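Local structure of terminal oxygenase component of carbazole 1,9a-dioxygenase (Sphingomonas, 3GKQ) at residues Q214-V219 against D360-E365. The protein probably serves as the Rieske non-heme iron oxygenase component that dihydroxylates carbazole at the 1 and 9a positions, using electrons supplied by a ferredoxin. Residues are numbered along the deposited sequence; the frame is centred on the assembly and turned at random.
Sequences QLTRSV and DRAIIE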
loop_
_atom_site.group_PDB
_atom_site.type_symbol
_atom_site.label_atom_id
_atom_site.label_comp_id
_atom_site.label_asym_id
_atom_site.label_seq_id
_atom_site.Cartn_x
_atom_site.Cartn_y
_atom_site.Cartn_z
ATOM N N GLN A 214 -8.221 -29.035 -35.635
ATOM C CA GLN A 214 -9.267 -29.875 -35.040
ATOM C C GLN A 214 -9.060 -30.018 -33.540
ATOM O O GLN A 214 -9.619 -30.922 -32.907
ATOM C CB GLN A 214 -9.316 -31.270 -35.680
ATOM C CG GLN A 214 -10.704 -31.946 -35.559
ATOM C CD GLN A 214 -10.776 -33.307 -36.252
ATOM O OE1 GLN A 214 -10.149 -33.516 -37.296
ATOM N NE2 GLN A 214 -11.552 -34.234 -35.683
ATOM N N LEU A 215 -8.255 -29.120 -32.975
ATOM C CA LEU A 215 -7.970 -29.136 -31.542
ATOM C C LEU A 215 -9.100 -28.467 -30.769
ATOM O O LEU A 215 -9.229 -28.645 -29.561
ATOM C CB LEU A 215 -6.650 -28.407 -31.243
ATOM C CG LEU A 215 -5.356 -28.977 -31.834
ATOM C CD1 LEU A 215 -4.174 -28.136 -31.370
ATOM C CD2 LEU A 215 -5.181 -30.431 -31.397
ATOM N N THR A 216 -9.918 -27.693 -31.469
ATOM C CA THR A 216 -11.022 -27.008 -30.822
ATOM C C THR A 216 -12.245 -26.937 -31.717
ATOM O O THR A 216 -12.166 -27.164 -32.926
ATOM C CB THR A 216 -10.645 -25.552 -30.437
ATOM O OG1 THR A 216 -10.444 -24.778 -31.628
ATOM C CG2 THR A 216 -9.374 -25.523 -29.601
ATOM N N ARG A 217 -13.375 -26.620 -31.097
ATOM C CA ARG A 217 -14.640 -26.455 -31.791
ATOM C C ARG A 217 -15.353 -25.314 -31.077
ATOM O O ARG A 217 -15.457 -25.317 -29.854
ATOM C CB ARG A 217 -15.482 -27.734 -31.716
ATOM C CG ARG A 217 -16.809 -27.630 -32.462
ATOM C CD ARG A 217 -17.455 -28.998 -32.673
ATOM N NE ARG A 217 -17.908 -29.623 -31.429
ATOM C CZ ARG A 217 -18.974 -29.228 -30.737
ATOM N NH1 ARG A 217 -19.706 -28.204 -31.161
ATOM N NH2 ARG A 217 -19.312 -29.866 -29.623
ATOM N N SER A 218 -15.820 -24.331 -31.837
ATOM C CA SER A 218 -16.522 -23.195 -31.257
ATOM C C SER A 218 -18.023 -23.292 -31.485
ATOM O O SER A 218 -18.477 -23.853 -32.486
ATOM C CB SER A 218 -16.007 -21.884 -31.857
ATOM O OG SER A 218 -14.673 -21.622 -31.455
ATOM N N VAL A 219 -18.781 -22.739 -30.544
ATOM C CA VAL A 219 -20.239 -22.716 -30.601
ATOM C C VAL A 219 -20.617 -21.246 -30.472
ATOM O O VAL A 219 -20.368 -20.625 -29.438
ATOM C CB VAL A 219 -20.847 -23.504 -29.430
ATOM C CG1 VAL A 219 -22.361 -23.500 -29.528
ATOM C CG2 VAL A 219 -20.314 -24.924 -29.437
ATOM N N ASP A 360 -1.800 -24.144 -26.641
ATOM C CA ASP A 360 -2.419 -22.864 -26.327
ATOM C C ASP A 360 -3.422 -22.418 -27.380
ATOM O O ASP A 360 -4.045 -21.367 -27.241
ATOM C CB ASP A 360 -1.350 -21.790 -26.126
ATOM C CG ASP A 360 -0.533 -22.023 -24.872
ATOM O OD1 ASP A 360 -1.148 -22.287 -23.812
ATOM O OD2 ASP A 360 0.708 -21.940 -24.940
ATOM N N ARG A 361 -3.586 -23.220 -28.428
ATOM C CA ARG A 361 -4.543 -22.893 -29.481
ATOM C C ARG A 361 -5.939 -22.756 -28.874
ATOM O O ARG A 361 -6.737 -21.927 -29.305
ATOM C CB ARG A 361 -4.548 -23.991 -30.552
ATOM C CG ARG A 361 -5.641 -23.847 -31.621
ATOM C CD ARG A 361 -5.527 -22.533 -32.390
ATOM N NE ARG A 361 -6.555 -22.415 -33.423
ATOM C CZ ARG A 361 -6.509 -23.022 -34.606
ATOM N NH1 ARG A 361 -5.478 -23.799 -34.924
ATOM N NH2 ARG A 361 -7.502 -22.861 -35.475
ATOM N N ALA A 362 -6.225 -23.569 -27.863
ATOM C CA ALA A 362 -7.527 -23.538 -27.205
ATOM C C ALA A 362 -7.810 -22.203 -26.503
ATOM O O ALA A 362 -8.876 -21.617 -26.687
ATOM C CB ALA A 362 -7.631 -24.688 -26.203
ATOM N N ILE A 363 -6.861 -21.724 -25.702
ATOM C CA ILE A 363 -7.056 -20.465 -24.990
ATOM C C ILE A 363 -7.194 -19.317 -25.989
ATOM O O ILE A 363 -7.971 -18.383 -25.776
ATOM C CB ILE A 363 -5.885 -20.163 -24.011
ATOM C CG1 ILE A 363 -6.277 -19.022 -23.069
ATOM C CG2 ILE A 363 -4.645 -19.756 -24.773
ATOM C CD1 ILE A 363 -7.507 -19.324 -22.223
ATOM N N ILE A 364 -6.447 -19.393 -27.083
ATOM C CA ILE A 364 -6.514 -18.368 -28.111
ATOM C C ILE A 364 -7.919 -18.329 -28.713
ATOM O O ILE A 364 -8.454 -17.254 -28.984
ATOM C CB ILE A 364 -5.471 -18.630 -29.220
ATOM C CG1 ILE A 364 -4.065 -18.417 -28.655
ATOM C CG2 ILE A 364 -5.702 -17.693 -30.399
ATOM C CD1 ILE A 364 -2.957 -18.830 -29.602
ATOM N N GLU A 365 -8.520 -19.497 -28.911
ATOM C CA GLU A 365 -9.868 -19.555 -29.466
ATOM C C GLU A 365 -10.857 -18.938 -28.485
ATOM O O GLU A 365 -11.836 -18.311 -28.893
ATOM C CB GLU A 365 -10.273 -21.002 -29.776
ATOM C CG GLU A 365 -9.627 -21.561 -31.032
ATOM C CD GLU A 365 -9.912 -20.706 -32.256
ATOM O OE1 GLU A 365 -11.102 -20.454 -32.545
ATOM O OE2 GLU A 365 -8.946 -20.286 -32.925
HETATM O O HOH W 1 -12.702 -23.176 -32.675
HETATM O O HOH W 2 -13.161 -18.992 -31.506
#
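Thr216 sits at the centre of this contact and meets the helix with both branches of its side chain. Its methyl CG2, anti to its own carbonyl carbon, rests on the helix backbone, 3.6 Å from CA of Ala362. OG1 takes the crowded position between backbone N and carbonyl carbon (chi1 67°). There it lies 3.4 Å from CG of Glu365, and the two side chains cross obliquely. Leu215 extends the apolar part, with CD1 packing on CB of Arg361.

Glu365 is bent at chi2, and its two carboxylate oxygens do different work. OE2 takes a nearly straight bond from NE of Arg361, one helical turn earlier, at 3.2 Å and 171°. The bond lies in the guanidinium plane but reaches OE2 from above the carboxylate plane. NH1 of Arg361 also forms a salt bridge with Glu213, which directly precedes the segment 214-219. This second charge probably helps to fix the guanidinium.

OE1 and OG of Ser218 are 3.9 Å apart, and two waters bridge them. One water joins Thr216 OG1, Ser218 OG and Glu365 OE1. A second takes a bond from Ser218 OG and donates to both Glu365 O and OE1, the latter at 2.7 Å.

Strand 216-219 pairs with strand 227-230 as an outermost strand of the antiparallel sheet within the chain. Helix 361-365, the first turn of helix 361-373, runs nearly parallel to strand 216-219, at 13°. The helix packs against the face of the antiparallel sheet at its outermost strand, within the Bet v 1-like domain of a Rieske ring hydroxylase.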